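Local coordinates for adhesion G-protein coupled receptor G6 (Danio rerio, PDB 6V55) that is an adhesion receptor of the G-protein coupled class whose calcium-binding extracellular region is linked to myelination and probably takes part in cell adhesion and signalling, at residues A[119-124]-A[269-274]; A[149-154]-A[208-213]. All coordinates share one frame; numbering follows the deposited sequence.

Contact 1: A[119-124]-A[269-274]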
# COMPACT_ATOMS: atom_id res chain seq x y z
N ASN A 119 -21.54 -11.10 17.88
CA ASN A 119 -22.08 -10.36 16.75
C ASN A 119 -23.02 -11.21 15.93
O ASN A 119 -23.28 -10.89 14.77
CB ASN A 119 -20.96 -9.82 15.85
CG ASN A 119 -20.27 -8.61 16.44
OD1 ASN A 119 -20.93 -7.60 16.75
ND2 ASN A 119 -18.95 -8.69 16.60
N GLN A 120 -23.49 -12.33 16.48
CA GLN A 120 -24.32 -13.27 15.72
C GLN A 120 -25.50 -13.74 16.56
O GLN A 120 -25.38 -13.95 17.77
CB GLN A 120 -23.49 -14.49 15.25
CG GLN A 120 -22.43 -14.19 14.20
CD GLN A 120 -21.45 -15.30 14.05
OE1 GLN A 120 -20.95 -15.82 15.05
NE2 GLN A 120 -21.13 -15.67 12.81
N LYS A 121 -26.64 -13.92 15.91
CA LYS A 121 -27.81 -14.56 16.48
C LYS A 121 -27.92 -15.94 15.83
O LYS A 121 -27.25 -16.21 14.83
CB LYS A 121 -29.07 -13.70 16.23
CG LYS A 121 -29.23 -12.49 17.21
CD LYS A 121 -28.40 -11.23 16.81
CE LYS A 121 -28.47 -10.08 17.84
NZ LYS A 121 -27.28 -9.16 17.73
N VAL A 122 -28.69 -16.84 16.42
CA VAL A 122 -28.66 -18.25 16.01
C VAL A 122 -30.08 -18.77 15.80
O VAL A 122 -30.90 -18.74 16.72
CB VAL A 122 -27.89 -19.14 17.01
CG1 VAL A 122 -28.11 -20.60 16.74
CG2 VAL A 122 -26.39 -18.88 16.93
N THR A 123 -30.36 -19.28 14.60
CA THR A 123 -31.65 -19.91 14.32
C THR A 123 -31.68 -21.34 14.88
O THR A 123 -30.80 -22.15 14.57
CB THR A 123 -31.91 -19.91 12.81
OG1 THR A 123 -31.98 -18.56 12.33
CG2 THR A 123 -33.21 -20.64 12.47
N MET A 124 -32.68 -21.65 15.72
CA MET A 124 -32.66 -23.01 16.25
C MET A 124 -33.44 -23.96 15.34
O MET A 124 -34.44 -23.54 14.75
CB MET A 124 -33.24 -23.05 17.67
CG MET A 124 -34.49 -22.25 17.90
SD MET A 124 -34.34 -21.54 19.53
CE MET A 124 -33.08 -20.40 19.04
N PHE A 269 -34.73 -17.04 17.06
CA PHE A 269 -33.35 -16.60 17.28
C PHE A 269 -32.98 -16.67 18.76
O PHE A 269 -33.81 -16.39 19.63
CB PHE A 269 -33.14 -15.15 16.83
CG PHE A 269 -33.27 -14.90 15.36
CD1 PHE A 269 -33.53 -13.60 14.92
CD2 PHE A 269 -33.10 -15.91 14.42
CE1 PHE A 269 -33.63 -13.31 13.59
CE2 PHE A 269 -33.21 -15.63 13.07
CZ PHE A 269 -33.47 -14.32 12.65
N ILE A 270 -31.71 -16.99 19.05
CA ILE A 270 -31.12 -16.86 20.38
C ILE A 270 -29.77 -16.16 20.29
O ILE A 270 -29.12 -16.13 19.24
CB ILE A 270 -31.01 -18.22 21.11
CG1 ILE A 270 -31.16 -18.09 22.64
CG2 ILE A 270 -29.77 -18.98 20.68
CD1 ILE A 270 -31.13 -19.41 23.39
N TYR A 271 -29.37 -15.54 21.40
CA TYR A 271 -28.18 -14.69 21.42
C TYR A 271 -27.64 -14.67 22.84
O TYR A 271 -28.43 -14.63 23.79
CB TYR A 271 -28.50 -13.26 20.93
CG TYR A 271 -27.39 -12.24 21.13
CD1 TYR A 271 -27.54 -11.15 22.02
CD2 TYR A 271 -26.21 -12.35 20.42
CE1 TYR A 271 -26.50 -10.21 22.19
CE2 TYR A 271 -25.17 -11.43 20.58
CZ TYR A 271 -25.31 -10.36 21.46
OH TYR A 271 -24.26 -9.46 21.62
N ASN A 272 -26.31 -14.73 22.97
CA ASN A 272 -25.56 -14.51 24.22
C ASN A 272 -25.87 -15.55 25.31
O ASN A 272 -26.01 -15.22 26.49
CB ASN A 272 -25.73 -13.08 24.74
CG ASN A 272 -24.46 -12.57 25.39
OD1 ASN A 272 -23.39 -13.15 25.20
ND2 ASN A 272 -24.58 -11.50 26.16
N PHE A 273 -25.91 -16.83 24.91
CA PHE A 273 -26.20 -17.92 25.84
C PHE A 273 -24.97 -18.19 26.70
O PHE A 273 -23.91 -18.58 26.19
CB PHE A 273 -26.62 -19.18 25.08
CG PHE A 273 -27.19 -20.28 25.97
CD1 PHE A 273 -26.37 -21.25 26.54
CD2 PHE A 273 -28.55 -20.35 26.18
CE1 PHE A 273 -26.89 -22.24 27.35
CE2 PHE A 273 -29.08 -21.35 26.98
CZ PHE A 273 -28.25 -22.30 27.56
N ARG A 274 -25.13 -18.03 28.01
CA ARG A 274 -24.04 -18.20 28.96
C ARG A 274 -24.53 -18.99 30.18
O ARG A 274 -25.72 -18.98 30.50
CB ARG A 274 -23.45 -16.84 29.41
CG ARG A 274 -22.88 -15.94 28.30
CD ARG A 274 -22.86 -14.47 28.73
NE ARG A 274 -24.17 -13.82 28.63
CZ ARG A 274 -24.50 -12.69 29.27
NH1 ARG A 274 -23.61 -12.09 30.07
NH2 ARG A 274 -25.72 -12.18 29.12
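An antiparallel pairing at the border of a pentraxin-like beta sandwich joins the short edge strand 122-123 to strand 268-276, so that, within the six-stranded sheet, the strand that comes first in the chain lies beside the one that comes last. Val122 and Ile270 form a hydrogen-bonded pair: Val122 N donates to Ile270 O at 2.9 Å, and Ile270 N returns a bond to a lone pair of Val122 O at 3.0 Å. Both bonds lie in the plane of the accepting carbonyl but are bent at the hydrogen, the first to 136°. Their beta-branched side chains suit an extended backbone and share the buried face, where Ile270 also meets Ile251 of the second sheet. Met124, long and flexible, folds back over this face. Its CG takes the crowded position between backbone N and carbonyl carbon (chi1 43°), and bends further out bring CE to 3.6 Å from Ile270 CB, the two side chains crossing at about a right angle. On the other face Thr123 and Phe269 run alongside each other, the hydroxyl OG1 lying in the ring plane at the edge, 3.3 Å from Phe269 CE2. Lys121 suits its place by having both a greasy stem and a charged tip. With a bend at chi2, CG rests on Tyr271 CB, CE lies over the ring toward its rim, and the ammonium makes a cation-pi contact. Asn272 CB touches the opposite face of the ring, while the phenol OH bonds to Arg118 O, so the ring is held at its tip as well as on both faces. Lys121 NZ stands 4.3 Å from the centroid of the Tyr271 ring, only 11° off its normal.

Contact 2: A[149-154]-A[208-213]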
# COMPACT_ATOMS: atom_id res chain seq x y z
N CYS A 149 -28.20 -17.28 31.34
CA CYS A 149 -28.79 -16.11 30.70
C CYS A 149 -28.68 -16.22 29.19
O CYS A 149 -27.66 -16.67 28.66
CB CYS A 149 -28.13 -14.80 31.10
SG CYS A 149 -27.66 -14.69 32.80
N PHE A 150 -29.70 -15.73 28.51
CA PHE A 150 -29.68 -15.65 27.06
C PHE A 150 -30.60 -14.52 26.67
O PHE A 150 -31.28 -13.92 27.50
CB PHE A 150 -30.08 -16.99 26.41
CG PHE A 150 -31.29 -17.64 27.01
CD1 PHE A 150 -31.17 -18.57 28.04
CD2 PHE A 150 -32.56 -17.34 26.53
CE1 PHE A 150 -32.28 -19.16 28.60
CE2 PHE A 150 -33.68 -17.92 27.07
CZ PHE A 150 -33.54 -18.84 28.11
N GLU A 151 -30.57 -14.19 25.38
CA GLU A 151 -31.54 -13.29 24.77
C GLU A 151 -32.33 -14.11 23.77
O GLU A 151 -31.73 -14.82 22.95
CB GLU A 151 -30.85 -12.07 24.13
CG GLU A 151 -29.88 -11.32 25.06
CD GLU A 151 -29.82 -9.79 24.83
OE1 GLU A 151 -28.96 -9.12 25.46
OE2 GLU A 151 -30.62 -9.26 24.01
N ILE A 152 -33.66 -14.07 23.86
CA ILE A 152 -34.51 -14.96 23.09
C ILE A 152 -35.47 -14.10 22.26
O ILE A 152 -35.83 -12.99 22.66
CB ILE A 152 -35.25 -15.97 24.01
CG1 ILE A 152 -35.89 -17.14 23.24
CG2 ILE A 152 -36.25 -15.30 24.93
CD1 ILE A 152 -34.91 -17.88 22.36
N ALA A 153 -35.81 -14.59 21.05
CA ALA A 153 -36.78 -13.96 20.16
C ALA A 153 -37.32 -14.98 19.17
O ALA A 153 -36.60 -15.88 18.71
CB ALA A 153 -36.19 -12.76 19.41
N ARG A 154 -38.59 -14.84 18.81
CA ARG A 154 -39.24 -15.91 18.06
C ARG A 154 -40.00 -15.41 16.84
O ARG A 154 -40.34 -14.23 16.71
CB ARG A 154 -40.22 -16.70 18.94
N MET A 208 -35.60 -9.11 20.54
CA MET A 208 -34.83 -9.83 21.54
C MET A 208 -34.94 -9.16 22.90
O MET A 208 -34.98 -7.93 23.01
CB MET A 208 -33.37 -9.90 21.15
CG MET A 208 -33.11 -10.70 19.94
SD MET A 208 -31.48 -11.38 20.14
CE MET A 208 -31.87 -13.10 20.15
N LYS A 209 -34.97 -9.99 23.94
CA LYS A 209 -34.96 -9.47 25.29
C LYS A 209 -34.15 -10.44 26.14
O LYS A 209 -34.23 -11.67 25.92
CB LYS A 209 -36.38 -9.29 25.85
CG LYS A 209 -36.79 -7.83 26.04
CD LYS A 209 -38.09 -7.72 26.84
CE LYS A 209 -39.26 -8.35 26.09
NZ LYS A 209 -40.57 -8.17 26.80
N PRO A 210 -33.34 -9.93 27.06
CA PRO A 210 -32.57 -10.81 27.95
C PRO A 210 -33.44 -11.44 29.04
O PRO A 210 -34.44 -10.89 29.49
CB PRO A 210 -31.52 -9.87 28.55
CG PRO A 210 -32.12 -8.50 28.48
CD PRO A 210 -32.97 -8.51 27.24
N LEU A 211 -33.01 -12.64 29.45
CA LEU A 211 -33.72 -13.47 30.42
C LEU A 211 -32.70 -14.33 31.16
O LEU A 211 -31.94 -15.06 30.53
CB LEU A 211 -34.75 -14.38 29.73
CG LEU A 211 -35.34 -15.47 30.64
CD1 LEU A 211 -36.13 -14.84 31.80
CD2 LEU A 211 -36.21 -16.46 29.86
N CYS A 212 -32.72 -14.25 32.50
CA CYS A 212 -31.83 -15.02 33.35
C CYS A 212 -32.63 -15.97 34.22
O CYS A 212 -33.68 -15.61 34.75
CB CYS A 212 -31.00 -14.13 34.26
SG CYS A 212 -30.47 -12.63 33.46
N LEU A 213 -32.13 -17.20 34.36
CA LEU A 213 -32.72 -18.20 35.24
C LEU A 213 -31.65 -18.64 36.22
O LEU A 213 -30.53 -18.95 35.80
CB LEU A 213 -33.26 -19.38 34.43
CG LEU A 213 -34.23 -19.00 33.29
CD1 LEU A 213 -34.55 -20.17 32.40
CD2 LEU A 213 -35.52 -18.39 33.86
O HOH W 1 -32.26 -7.43 23.93
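Strands 145-154 and 209-216 run antiparallel as inner neighbours of the six-stranded sheet in the pentraxin-like sandwich. The inward face is the buried, tightly packed apolar side, where Phe150 and Leu211 stand side by side above a hydrogen-bonded pair. Phe150 CG occupies the crowded position between backbone N and carbonyl carbon (chi1 45°), which swings the ring toward the partner strand, and its CZ meets Leu211 CD2 at 4.0 Å. Both side chains lie against Phe177 of the other sheet, so large apolar residues fit here. Beneath them the backbone grip is firm: Phe150 N donates to Leu211 O at 3.1 Å, and Leu211 N reaches Phe150 O at 2.9 Å, nearly along the C=O axis. The next pair is slacker, with Ile152 N 3.2 Å from Lys209 O and approaching from above the carbonyl plane, while the return bond from Lys209 N is weak.

The other face is looser and wetter toward Pro210. Glu151 lies alongside the exposed proline, its CG and carboxylate passing the ring at van der Waals distance; proline, having no N-H, fits a non-hydrogen-bonded position. A water donates to Glu151 OE2 at 2.5 Å and more weakly to Met208 O. The Met208 side chain crosses that of Glu151 at about a right angle, and a bend at chi3 brings CE to 3.3 Å from Glu151 O, while CG packs on the Ala153 methyl, small enough to admit it. Further along this face, the sulfurs of Cys149 and Cys212 approach to 3.5 Å, too long for a disulfide. The chemistry implies that backbone bonds and apolar packing hold this pair together, while the water bound to the Glu151 carboxylate, probably ionised, is consistent with some stabilisation of its charge.

From the N terminus, the chain lays down 119-124 at the sheet border, then enters strand 145-154 in the middle. It next passes through strands of the second sheet before 208-213 returns beside 149-154, so contact 2 closes a loop with 53 intervening residues. Only later does 269-274 arrive and pair with 119-124; contact 1 thus closes the larger loop, with contact 2 wholly within it and no crossing. The late strand slots between the two early ones: Tyr271 O lies 2.7 Å from Glu151 N, and Phe269 N 2.8 Å from Ala153 O, both probable hydrogen bonds. The four segments therefore form one continuous run across the sheet, in the order 122-123, 268-276, 145-154, 209-216.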